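Local atomic coordinates of type 2A phosphatase-associated protein 42 (Saccharomyces cerevisiae, PDB entry 2V0P), a protein that binds the catalytic subunits of type 2A and related protein phosphatases, inhibits SIT4, and takes part in negative regulation of TOR signalling in response to nitrogen source. Residues S13-K18 against G80-R85; T116-Q119 against L123-P126; G129-N134 against E145-P150; K174-K179 against Y204-H209. All blocks are in the same frame, centred on the assembly; numbering follows the deposited sequence.

Interaction 1: residues S13-K18 against G80-R85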
loop_
_atom_site.group_PDB
_atom_site.type_symbol
_atom_site.label_atom_id
_atom_site.label_comp_id
_atom_site.label_asym_id
_atom_site.label_seq_id
_atom_site.Cartn_x
_atom_site.Cartn_y
_atom_site.Cartn_z
ATOM N N SER A 13 31.153 2.079 -5.870
ATOM C CA SER A 13 31.522 0.687 -5.931
ATOM C C SER A 13 31.048 -0.110 -4.692
ATOM O O SER A 13 30.620 -1.227 -4.826
ATOM C CB SER A 13 33.014 0.568 -6.122
ATOM O OG SER A 13 33.382 -0.769 -6.317
ATOM N N LEU A 14 31.157 0.471 -3.504
ATOM C CA LEU A 14 30.693 -0.191 -2.292
ATOM C C LEU A 14 29.190 -0.413 -2.423
ATOM O O LEU A 14 28.729 -1.487 -2.176
ATOM C CB LEU A 14 31.016 0.612 -1.036
ATOM C CG LEU A 14 32.483 0.609 -0.591
ATOM C CD1 LEU A 14 32.700 1.641 0.494
ATOM C CD2 LEU A 14 32.913 -0.765 -0.131
ATOM N N TYR A 15 28.487 0.610 -2.862
ATOM C CA TYR A 15 27.069 0.557 -3.122
ATOM C C TYR A 15 26.705 -0.588 -4.061
ATOM O O TYR A 15 25.952 -1.452 -3.675
ATOM C CB TYR A 15 26.512 1.891 -3.642
ATOM C CG TYR A 15 25.029 1.782 -3.914
ATOM C CD1 TYR A 15 24.106 1.734 -2.839
ATOM C CD2 TYR A 15 24.548 1.643 -5.199
ATOM C CE1 TYR A 15 22.731 1.603 -3.065
ATOM C CE2 TYR A 15 23.154 1.500 -5.460
ATOM C CZ TYR A 15 22.264 1.476 -4.382
ATOM O OH TYR A 15 20.924 1.333 -4.624
ATOM N N SER A 16 27.282 -0.610 -5.268
ATOM C CA SER A 16 26.935 -1.609 -6.267
ATOM C C SER A 16 27.298 -3.017 -5.907
ATOM O O SER A 16 26.574 -3.927 -6.241
ATOM C CB SER A 16 27.537 -1.268 -7.653
ATOM O OG SER A 16 27.018 -0.047 -8.080
ATOM N N THR A 17 28.430 -3.200 -5.241
ATOM C CA THR A 17 28.948 -4.498 -4.984
ATOM C C THR A 17 28.392 -5.103 -3.682
ATOM O O THR A 17 28.255 -6.303 -3.589
ATOM C CB THR A 17 30.479 -4.496 -4.968
ATOM O OG1 THR A 17 30.951 -3.583 -3.977
ATOM C CG2 THR A 17 31.026 -4.066 -6.333
ATOM N N LYS A 18 28.054 -4.268 -2.706
ATOM C CA LYS A 18 27.776 -4.761 -1.362
ATOM C C LYS A 18 26.549 -4.201 -0.692
ATOM O O LYS A 18 26.045 -4.809 0.240
ATOM C CB LYS A 18 28.991 -4.538 -0.417
ATOM C CG LYS A 18 30.198 -5.309 -0.789
ATOM C CD LYS A 18 31.171 -5.397 0.354
ATOM C CE LYS A 18 32.171 -6.522 0.127
ATOM N NZ LYS A 18 31.520 -7.861 0.237
ATOM N N GLY A 80 20.261 9.264 -1.019
ATOM C CA GLY A 80 18.902 8.690 -1.106
ATOM C C GLY A 80 18.848 7.190 -1.059
ATOM O O GLY A 80 18.132 6.623 -0.243
ATOM N N LEU A 81 19.605 6.564 -1.915
ATOM C CA LEU A 81 19.677 5.151 -2.035
ATOM C C LEU A 81 20.257 4.464 -0.752
ATOM O O LEU A 81 19.759 3.421 -0.295
ATOM C CB LEU A 81 20.498 4.786 -3.225
ATOM C CG LEU A 81 20.006 5.068 -4.624
ATOM C CD1 LEU A 81 21.081 4.630 -5.546
ATOM C CD2 LEU A 81 18.683 4.309 -4.878
ATOM N N LEU A 82 21.303 5.050 -0.196
ATOM C CA LEU A 82 21.932 4.438 0.966
ATOM C C LEU A 82 21.090 4.576 2.213
ATOM O O LEU A 82 20.946 3.616 2.918
ATOM C CB LEU A 82 23.325 5.063 1.215
ATOM C CG LEU A 82 24.324 4.869 0.074
ATOM C CD1 LEU A 82 25.419 5.913 0.261
ATOM C CD2 LEU A 82 24.934 3.597 0.108
ATOM N N ILE A 83 20.581 5.767 2.479
ATOM C CA ILE A 83 19.782 6.043 3.630
ATOM C C ILE A 83 18.490 5.184 3.661
ATOM O O ILE A 83 18.126 4.688 4.674
ATOM C CB ILE A 83 19.440 7.524 3.743
ATOM C CG1 ILE A 83 20.733 8.353 3.911
ATOM C CG2 ILE A 83 18.553 7.775 5.002
ATOM C CD1 ILE A 83 20.531 9.711 3.963
ATOM N N SER A 84 17.843 4.981 2.526
ATOM C CA SER A 84 16.590 4.196 2.559
ATOM C C SER A 84 16.813 2.768 3.073
ATOM O O SER A 84 15.858 2.078 3.459
ATOM C CB SER A 84 15.953 4.189 1.174
ATOM O OG SER A 84 16.717 3.431 0.306
ATOM N N ARG A 85 18.096 2.362 3.142
ATOM C CA ARG A 85 18.469 1.024 3.451
ATOM C C ARG A 85 18.884 0.807 4.958
ATOM O O ARG A 85 19.075 -0.299 5.370
ATOM C CB ARG A 85 19.576 0.552 2.513
ATOM C CG ARG A 85 19.162 0.061 1.177
ATOM C CD ARG A 85 20.292 0.098 0.162
ATOM N NE ARG A 85 19.857 -0.515 -1.093
ATOM C CZ ARG A 85 19.118 0.082 -2.011
ATOM N NH1 ARG A 85 18.756 1.345 -1.878
ATOM N NH2 ARG A 85 18.731 -0.585 -3.093
#
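Y15 reaches across from helix 4-19 and sets its ring and hydroxyl against L81, L82 and R85. The phenol end meets L81, whose CD1 lies 3.4 Å from Y15 OH, while the near side of the ring meets L82, with Y15 CD1 3.6 Å from L82 CD2. With CG anti to the backbone N (chi1 179°), the ring is carried straight out from its helix, and a long flat side chain suits the gap: the nearest CA atoms, those of Y15 and L82, are still 7.6 Å apart. R85 presents a face of its guanidinium to the phenol; Y15 OH sits 3.1 Å above that plane, offset toward its rim, and the two planes are turned 76° apart. This is packing, since the angle from R85 NH2 to Y15 OH is too poor for a hydrogen bond. R85 NH1 donates to L81 O over 2.8 Å, which helps hold the guanidinium, and R85 NH2 adds a weak bond to E20 O. Farther out, L82 also leans on I39 and L42 of helix 29-52, and L81 on F111 of helix 93-120. Such a buried aromatic between helix 4-19 and helix 75-83 fits the tetratricopeptide repeat-like, all-helical fold of this N-terminal domain.

Interaction 2: residues T116-Q119 against L123-P126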
loop_
_atom_site.group_PDB
_atom_site.type_symbol
_atom_site.label_atom_id
_atom_site.label_comp_id
_atom_site.label_asym_id
_atom_site.label_seq_id
_atom_site.Cartn_x
_atom_site.Cartn_y
_atom_site.Cartn_z
ATOM N N THR A 116 16.033 18.787 -7.209
ATOM C CA THR A 116 16.032 20.172 -7.144
ATOM C C THR A 116 17.376 20.720 -7.762
ATOM O O THR A 116 17.374 21.702 -8.500
ATOM C CB THR A 116 15.884 20.583 -5.754
ATOM O OG1 THR A 116 14.548 20.241 -5.329
ATOM C CG2 THR A 116 16.128 22.070 -5.588
ATOM N N LEU A 117 18.456 20.005 -7.476
ATOM C CA LEU A 117 19.790 20.366 -7.965
ATOM C C LEU A 117 19.805 20.253 -9.473
ATOM O O LEU A 117 20.291 21.168 -10.113
ATOM C CB LEU A 117 20.860 19.461 -7.376
ATOM C CG LEU A 117 22.328 19.725 -7.792
ATOM C CD1 LEU A 117 22.754 21.043 -7.323
ATOM C CD2 LEU A 117 23.162 18.679 -7.172
ATOM N N LEU A 118 19.264 19.165 -10.030
ATOM C CA LEU A 118 19.228 19.012 -11.482
ATOM C C LEU A 118 18.381 20.101 -12.141
ATOM O O LEU A 118 18.765 20.679 -13.181
ATOM C CB LEU A 118 18.757 17.643 -11.929
ATOM C CG LEU A 118 19.552 16.403 -11.627
ATOM C CD1 LEU A 118 18.747 15.193 -12.074
ATOM C CD2 LEU A 118 20.894 16.429 -12.313
ATOM N N GLN A 119 17.244 20.389 -11.520
ATOM C CA GLN A 119 16.411 21.498 -11.923
ATOM C C GLN A 119 17.173 22.842 -11.896
ATOM O O GLN A 119 17.018 23.667 -12.774
ATOM C CB GLN A 119 15.179 21.560 -11.021
ATOM C CG GLN A 119 14.105 22.542 -11.487
ATOM C CD GLN A 119 12.824 22.393 -10.696
ATOM O OE1 GLN A 119 12.743 22.795 -9.528
ATOM N NE2 GLN A 119 11.808 21.813 -11.328
ATOM N N LEU A 123 18.530 20.657 -15.969
ATOM C CA LEU A 123 18.768 19.334 -16.495
ATOM C C LEU A 123 17.561 18.410 -16.369
ATOM O O LEU A 123 17.540 17.344 -16.936
ATOM C CB LEU A 123 20.000 18.673 -15.858
ATOM C CG LEU A 123 21.372 19.170 -16.323
ATOM C CD1 LEU A 123 22.491 18.646 -15.438
ATOM C CD2 LEU A 123 21.589 18.780 -17.783
ATOM N N LEU A 124 16.539 18.854 -15.682
ATOM C CA LEU A 124 15.491 17.949 -15.272
ATOM C C LEU A 124 14.474 17.652 -16.412
ATOM O O LEU A 124 13.800 18.524 -16.885
ATOM C CB LEU A 124 14.837 18.465 -13.974
ATOM C CG LEU A 124 14.061 17.419 -13.131
ATOM C CD1 LEU A 124 14.912 16.210 -12.785
ATOM C CD2 LEU A 124 13.476 18.042 -11.877
ATOM N N ASP A 125 14.445 16.417 -16.860
ATOM C CA ASP A 125 13.359 15.882 -17.680
ATOM C C ASP A 125 12.009 16.496 -17.266
ATOM O O ASP A 125 11.678 16.515 -16.086
ATOM C CB ASP A 125 13.311 14.366 -17.477
ATOM C CG ASP A 125 12.499 13.651 -18.539
ATOM O OD1 ASP A 125 11.354 14.065 -18.789
ATOM O OD2 ASP A 125 13.001 12.658 -19.105
ATOM N N PRO A 126 11.225 16.996 -18.225
ATOM C CA PRO A 126 10.018 17.665 -17.776
ATOM C C PRO A 126 9.012 16.691 -17.114
ATOM O O PRO A 126 8.225 17.112 -16.291
ATOM C CB PRO A 126 9.485 18.301 -19.041
ATOM C CG PRO A 126 9.996 17.449 -20.132
ATOM C CD PRO A 126 11.319 16.958 -19.694
#
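A tight interhelical turn, leading from the end of helix 93-120 into helix 126-133, brings L118 and Q119 against L123 and L124. Its backbone tie runs from L123 N to L118 O, 2.8 Å long with an N-H...O angle of 156°; the donor stands above the carbonyl plane, 37° out of it. This bond ties the turn to the last part of helix 93-120. Leucine suits position 118, which is buried and meets its partners through methyl groups alone. L118 divides its two branches between them: CD1 is 4.0 Å from L124 CD1, and CD2 is 4.2 Å from L123 CD1. L124 has CG anti to its own N (chi1 -159°) and forks in turn, its second branch, CD2, lying 4.0 Å from Q119 CB. Q119, an exposed residue with a long, extended chain, meets the leucine mainly through CB, with the amide NE2 just beyond. L118 and L124 both continue onto S212 of helix 199-231, and L124 also touches L132 of helix 126-133. Next in the chain, D125 is the N-cap of the following helix: its OD1 accepts from L127 N, and its OD2 forms a salt bridge with R172 and also has H209 as a partner. The contact thus combines one directional backbone bond with methyl packing that makes no directional demand and depends on shape more than on polarity.

Interaction 3: residues G129-N134 against E145-P150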
loop_
_atom_site.group_PDB
_atom_site.type_symbol
_atom_site.label_atom_id
_atom_site.label_comp_id
_atom_site.label_asym_id
_atom_site.label_seq_id
_atom_site.Cartn_x
_atom_site.Cartn_y
_atom_site.Cartn_z
ATOM N N GLY A 129 10.224 16.767 -13.640
ATOM C CA GLY A 129 9.990 18.091 -13.125
ATOM C C GLY A 129 8.553 18.396 -12.804
ATOM O O GLY A 129 8.287 19.148 -11.879
ATOM N N GLU A 130 7.608 17.822 -13.570
ATOM C CA GLU A 130 6.199 18.064 -13.308
ATOM C C GLU A 130 5.815 17.477 -11.944
ATOM O O GLU A 130 5.091 18.093 -11.178
ATOM C CB GLU A 130 5.356 17.451 -14.402
ATOM C CG GLU A 130 3.947 17.945 -14.396
ATOM C CD GLU A 130 2.992 16.933 -14.992
ATOM O OE1 GLU A 130 3.412 15.769 -15.191
ATOM O OE2 GLU A 130 1.829 17.295 -15.252
ATOM N N LYS A 131 6.327 16.290 -11.678
ATOM C CA LYS A 131 6.169 15.604 -10.394
ATOM C C LYS A 131 6.797 16.366 -9.265
ATOM O O LYS A 131 6.125 16.636 -8.285
ATOM C CB LYS A 131 6.701 14.195 -10.473
ATOM C CG LYS A 131 5.958 13.323 -11.433
ATOM C CD LYS A 131 6.366 11.912 -11.300
ATOM C CE LYS A 131 5.973 11.059 -12.505
ATOM N NZ LYS A 131 4.636 11.396 -13.028
ATOM N N LEU A 132 8.059 16.782 -9.429
ATOM C CA LEU A 132 8.747 17.646 -8.453
ATOM C C LEU A 132 7.951 18.891 -8.112
ATOM O O LEU A 132 7.851 19.277 -6.950
ATOM C CB LEU A 132 10.149 18.051 -8.968
ATOM C CG LEU A 132 10.995 18.856 -7.976
ATOM C CD1 LEU A 132 11.414 17.969 -6.792
ATOM C CD2 LEU A 132 12.223 19.481 -8.645
ATOM N N GLY A 133 7.406 19.535 -9.136
ATOM C CA GLY A 133 6.612 20.716 -8.962
ATOM C C GLY A 133 5.300 20.490 -8.227
ATOM O O GLY A 133 4.797 21.396 -7.593
ATOM N N ASN A 134 4.751 19.291 -8.305
ATOM C CA ASN A 134 3.468 19.023 -7.678
ATOM C C ASN A 134 3.486 18.993 -6.132
ATOM O O ASN A 134 2.422 18.957 -5.498
ATOM C CB ASN A 134 2.847 17.738 -8.248
ATOM C CG ASN A 134 2.403 17.886 -9.708
ATOM O OD1 ASN A 134 2.050 18.973 -10.167
ATOM N ND2 ASN A 134 2.401 16.783 -10.422
ATOM N N GLU A 145 0.513 13.634 -4.528
ATOM C CA GLU A 145 0.971 14.731 -5.410
ATOM C C GLU A 145 1.847 14.256 -6.564
ATOM O O GLU A 145 2.136 14.981 -7.529
ATOM C CB GLU A 145 1.750 15.772 -4.590
ATOM C CG GLU A 145 0.926 16.452 -3.493
ATOM C CD GLU A 145 1.758 17.344 -2.605
ATOM O OE1 GLU A 145 2.857 16.932 -2.198
ATOM O OE2 GLU A 145 1.321 18.463 -2.323
ATOM N N LEU A 146 2.299 13.035 -6.446
ATOM C CA LEU A 146 3.189 12.452 -7.377
ATOM C C LEU A 146 2.466 11.866 -8.596
ATOM O O LEU A 146 2.962 11.946 -9.726
ATOM C CB LEU A 146 3.955 11.392 -6.623
ATOM C CG LEU A 146 5.252 10.818 -7.083
ATOM C CD1 LEU A 146 6.419 11.846 -7.109
ATOM C CD2 LEU A 146 5.507 9.687 -6.125
ATOM N N TYR A 147 1.296 11.283 -8.346
ATOM C CA TYR A 147 0.415 10.745 -9.379
ATOM C C TYR A 147 -1.006 11.046 -8.953
ATOM O O TYR A 147 -1.281 11.191 -7.753
ATOM C CB TYR A 147 0.568 9.236 -9.514
ATOM C CG TYR A 147 1.922 8.721 -9.968
ATOM C CD1 TYR A 147 2.762 8.086 -9.085
ATOM C CD2 TYR A 147 2.316 8.839 -11.292
ATOM C CE1 TYR A 147 3.977 7.591 -9.477
ATOM C CE2 TYR A 147 3.542 8.364 -11.712
ATOM C CZ TYR A 147 4.365 7.751 -10.809
ATOM O OH TYR A 147 5.524 7.259 -11.267
ATOM N N ALA A 148 -1.912 11.151 -9.921
ATOM C CA ALA A 148 -3.343 11.148 -9.618
ATOM C C ALA A 148 -3.669 9.811 -8.944
ATOM O O ALA A 148 -3.087 8.792 -9.303
ATOM C CB ALA A 148 -4.141 11.323 -10.892
ATOM N N GLN A 149 -4.562 9.811 -7.947
ATOM C CA GLN A 149 -4.890 8.581 -7.219
ATOM C C GLN A 149 -6.403 8.327 -7.281
ATOM O O GLN A 149 -7.168 9.278 -7.252
ATOM C CB GLN A 149 -4.448 8.664 -5.752
ATOM C CG GLN A 149 -3.002 9.057 -5.515
ATOM C CD GLN A 149 -1.984 7.946 -5.779
ATOM O OE1 GLN A 149 -2.319 6.818 -6.164
ATOM N NE2 GLN A 149 -0.730 8.277 -5.581
ATOM N N PRO A 150 -6.832 7.059 -7.384
ATOM C CA PRO A 150 -8.285 6.874 -7.474
ATOM C C PRO A 150 -8.935 7.373 -6.186
ATOM O O PRO A 150 -8.369 7.171 -5.098
ATOM C CB PRO A 150 -8.441 5.360 -7.606
ATOM C CG PRO A 150 -7.160 4.789 -7.082
ATOM C CD PRO A 150 -6.108 5.780 -7.394
#
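K131, N134 and E145 give up the most surface here, K131 through its aliphatic stem and the other two around backbone oxygens. K131 leaves helix 126-133 and runs over the carbonyl of L146, CG lying 3.7 Å from L146 O. It also passes L146 CD1, which comes within 4.1 Å of K131 CB, the two side chains crossing at about a right angle. The bend at its far end (chi4 -40°) turns the ammonium group to Y147, where K131 NZ is 3.5 Å from Y147 CE2, approaching obliquely. A lysine suits the place because its methylenes can lie among apolar groups while the amine rests between the L146 carbonyl and the Y147 ring. N134 points its CB at the opposite segment and packs around the carbonyl of E145; N134 ND2 lies 3.4 Å from E145 O. In the reverse direction, the E145 side chain lies along the carbonyl of N134, E145 CB being 3.4 Å from N134 O. The E145 carboxylate finds its polar partners elsewhere: OE2 forms a salt bridge with K136, and OE1 accepts from Q142 N. The weakly bonded helix 143-146 and the chain after it thus pack beside helix 126-133. On the surrounding helices, Y147 packs against K162, E165, K166 and L169 of helix 156-186, K131 and Y147 both meet I216 of helix 199-231, and L132 turns to helix 93-120.

Interaction 4: residues K174-K179 against Y204-H209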
loop_
_atom_site.group_PDB
_atom_site.type_symbol
_atom_site.label_atom_id
_atom_site.label_comp_id
_atom_site.label_asym_id
_atom_site.label_seq_id
_atom_site.Cartn_x
_atom_site.Cartn_y
_atom_site.Cartn_z
ATOM N N LYS A 174 12.634 3.219 -19.327
ATOM C CA LYS A 174 13.167 2.229 -20.246
ATOM C C LYS A 174 13.955 2.875 -21.382
ATOM O O LYS A 174 15.012 2.406 -21.745
ATOM C CB LYS A 174 12.019 1.393 -20.820
ATOM C CG LYS A 174 12.446 0.205 -21.643
ATOM C CD LYS A 174 11.255 -0.710 -21.941
ATOM C CE LYS A 174 11.401 -1.386 -23.293
ATOM N NZ LYS A 174 11.215 -0.425 -24.426
ATOM N N GLU A 175 13.428 3.946 -21.938
ATOM C CA GLU A 175 14.068 4.623 -23.049
ATOM C C GLU A 175 15.485 5.086 -22.611
ATOM O O GLU A 175 16.477 4.722 -23.221
ATOM C CB GLU A 175 13.209 5.799 -23.468
ATOM C CG GLU A 175 13.637 6.474 -24.745
ATOM C CD GLU A 175 12.887 7.777 -24.998
ATOM O OE1 GLU A 175 12.011 8.141 -24.173
ATOM O OE2 GLU A 175 13.184 8.439 -26.018
ATOM N N ILE A 176 15.537 5.837 -21.522
ATOM C CA ILE A 176 16.790 6.443 -21.008
ATOM C C ILE A 176 17.709 5.347 -20.519
ATOM O O ILE A 176 18.920 5.399 -20.798
ATOM C CB ILE A 176 16.479 7.517 -19.966
ATOM C CG1 ILE A 176 15.741 8.662 -20.654
ATOM C CG2 ILE A 176 17.704 7.959 -19.183
ATOM C CD1 ILE A 176 16.352 9.110 -21.924
ATOM N N SER A 177 17.162 4.311 -19.892
ATOM C CA SER A 177 18.006 3.162 -19.564
ATOM C C SER A 177 18.729 2.548 -20.774
ATOM O O SER A 177 19.937 2.285 -20.704
ATOM C CB SER A 177 17.264 2.077 -18.784
ATOM O OG SER A 177 16.863 2.592 -17.563
ATOM N N THR A 178 18.005 2.334 -21.868
ATOM C CA THR A 178 18.588 1.788 -23.072
ATOM C C THR A 178 19.626 2.740 -23.652
ATOM O O THR A 178 20.684 2.292 -24.039
ATOM C CB THR A 178 17.516 1.445 -24.139
ATOM O OG1 THR A 178 16.533 0.597 -23.541
ATOM C CG2 THR A 178 18.120 0.721 -25.312
ATOM N N LYS A 179 19.327 4.031 -23.711
ATOM C CA LYS A 179 20.308 5.008 -24.182
ATOM C C LYS A 179 21.575 4.990 -23.303
ATOM O O LYS A 179 22.698 4.976 -23.818
ATOM C CB LYS A 179 19.711 6.412 -24.286
ATOM C CG LYS A 179 18.858 6.620 -25.522
ATOM C CD LYS A 179 17.853 7.776 -25.351
ATOM C CE LYS A 179 18.514 9.157 -25.435
ATOM N NZ LYS A 179 17.521 10.286 -25.379
ATOM N N TYR A 204 27.875 10.661 -18.683
ATOM C CA TYR A 204 27.648 11.204 -17.394
ATOM C C TYR A 204 26.320 11.918 -17.261
ATOM O O TYR A 204 25.645 11.752 -16.259
ATOM C CB TYR A 204 28.810 12.112 -16.960
ATOM C CG TYR A 204 30.100 11.368 -16.780
ATOM C CD1 TYR A 204 30.123 9.982 -16.640
ATOM C CD2 TYR A 204 31.302 12.054 -16.687
ATOM C CE1 TYR A 204 31.331 9.289 -16.451
ATOM C CE2 TYR A 204 32.500 11.380 -16.509
ATOM C CZ TYR A 204 32.512 10.005 -16.370
ATOM O OH TYR A 204 33.726 9.354 -16.167
ATOM N N LEU A 205 25.975 12.696 -18.250
ATOM C CA LEU A 205 24.701 13.363 -18.361
ATOM C C LEU A 205 23.555 12.371 -18.490
ATOM O O LEU A 205 22.563 12.613 -17.901
ATOM C CB LEU A 205 24.646 14.342 -19.502
ATOM C CG LEU A 205 25.587 15.547 -19.290
ATOM C CD1 LEU A 205 25.767 16.259 -20.572
ATOM C CD2 LEU A 205 25.040 16.469 -18.217
HETATM N N MSE A 206 23.707 11.348 -19.326
HETATM C CA MSE A 206 22.681 10.299 -19.499
HETATM C C MSE A 206 22.521 9.528 -18.195
HETATM O O MSE A 206 21.429 9.043 -17.859
HETATM C CB MSE A 206 23.035 9.342 -20.651
HETATM C CG MSE A 206 21.887 8.386 -21.067
HETATM SE SE MSE A 206 20.349 9.403 -21.735
HETATM C CE MSE A 206 21.118 10.135 -23.379
ATOM N N ARG A 207 23.621 9.353 -17.489
ATOM C CA ARG A 207 23.552 8.662 -16.248
ATOM C C ARG A 207 22.659 9.489 -15.251
ATOM O O ARG A 207 21.721 8.965 -14.647
ATOM C CB ARG A 207 24.959 8.298 -15.796
ATOM C CG ARG A 207 25.068 7.644 -14.460
ATOM C CD ARG A 207 26.478 7.113 -14.302
ATOM N NE ARG A 207 26.695 6.003 -15.222
ATOM C CZ ARG A 207 27.869 5.653 -15.739
ATOM N NH1 ARG A 207 28.984 6.330 -15.453
ATOM N NH2 ARG A 207 27.922 4.617 -16.564
ATOM N N LEU A 208 22.879 10.798 -15.168
ATOM C CA LEU A 208 22.035 11.623 -14.303
ATOM C C LEU A 208 20.560 11.502 -14.746
ATOM O O LEU A 208 19.661 11.450 -13.934
ATOM C CB LEU A 208 22.496 13.095 -14.312
ATOM C CG LEU A 208 23.858 13.226 -13.638
ATOM C CD1 LEU A 208 24.329 14.692 -13.812
ATOM C CD2 LEU A 208 23.897 12.891 -12.194
ATOM N N HIS A 209 20.352 11.481 -16.057
ATOM C CA HIS A 209 19.020 11.391 -16.614
ATOM C C HIS A 209 18.317 10.121 -16.060
ATOM O O HIS A 209 17.221 10.230 -15.638
ATOM C CB HIS A 209 19.095 11.381 -18.144
ATOM C CG HIS A 209 17.802 11.722 -18.808
ATOM N ND1 HIS A 209 17.729 12.164 -20.114
ATOM C CD2 HIS A 209 16.540 11.748 -18.327
ATOM C CE1 HIS A 209 16.463 12.387 -20.419
ATOM N NE2 HIS A 209 15.730 12.153 -19.350
#
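I176 meets H209, and K179 meets M206, where helices 156-186 and 199-231 pack as an antiparallel pair in this tetratricopeptide repeat-like fold, their short segments running at 153° and approaching to 9.2 Å. Ahead of the contact, K174 O is gripped twice from opposite faces of its plane, by T178 N and T178 OG1, within helix 156-186. I176 is the buried residue, and its branched shape lets it spread over a flat partner: I176 CG1 lies 3.8 Å from the centroid of the H209 ring, only 11° off the normal, a CH-pi contact over the face. CD1 extends the same coverage toward H209 CE1, 3.6 Å away. The ring is held in turn through NE2, whose partner is D125, and R172 also touches it. The second branch, I176 CG2, sits between H209 and M206, a selenomethionine, 3.9 Å from M206 SE. Farther along, K179 lies at the solvent-facing edge of the contact, its methylenes serving as the apolar part of a residue whose charged end can face water. M206 is bent at chi2 and chi3, which curls its terminal methyl back to the lysine chain and brings M206 CE tightly against K179 CE at 3.5 Å.

How the interactions relate
Interactions 2, 3 and 4 form a connected cluster, whereas interaction 1 stands apart, its nearest atoms about 9 Å from those of interaction 4 and about 12 Å from those of interaction 2. Interaction 2 is the link: D125 OD2 lies 2.8 Å from H209 NE2 of interaction 4, probably a hydrogen bond, and L118 CD2 packs 4.1 Å from L208 CD1. On its other flank, L124 CD2 comes within 3.7 Å of G129 CA in interaction 3. Interactions 3 and 4 do not touch, their centres being 22 Å apart. The side chains of K179 and E145 lie about 9 Å and 12 Å from bound zinc ions, too far for either to be a ligand.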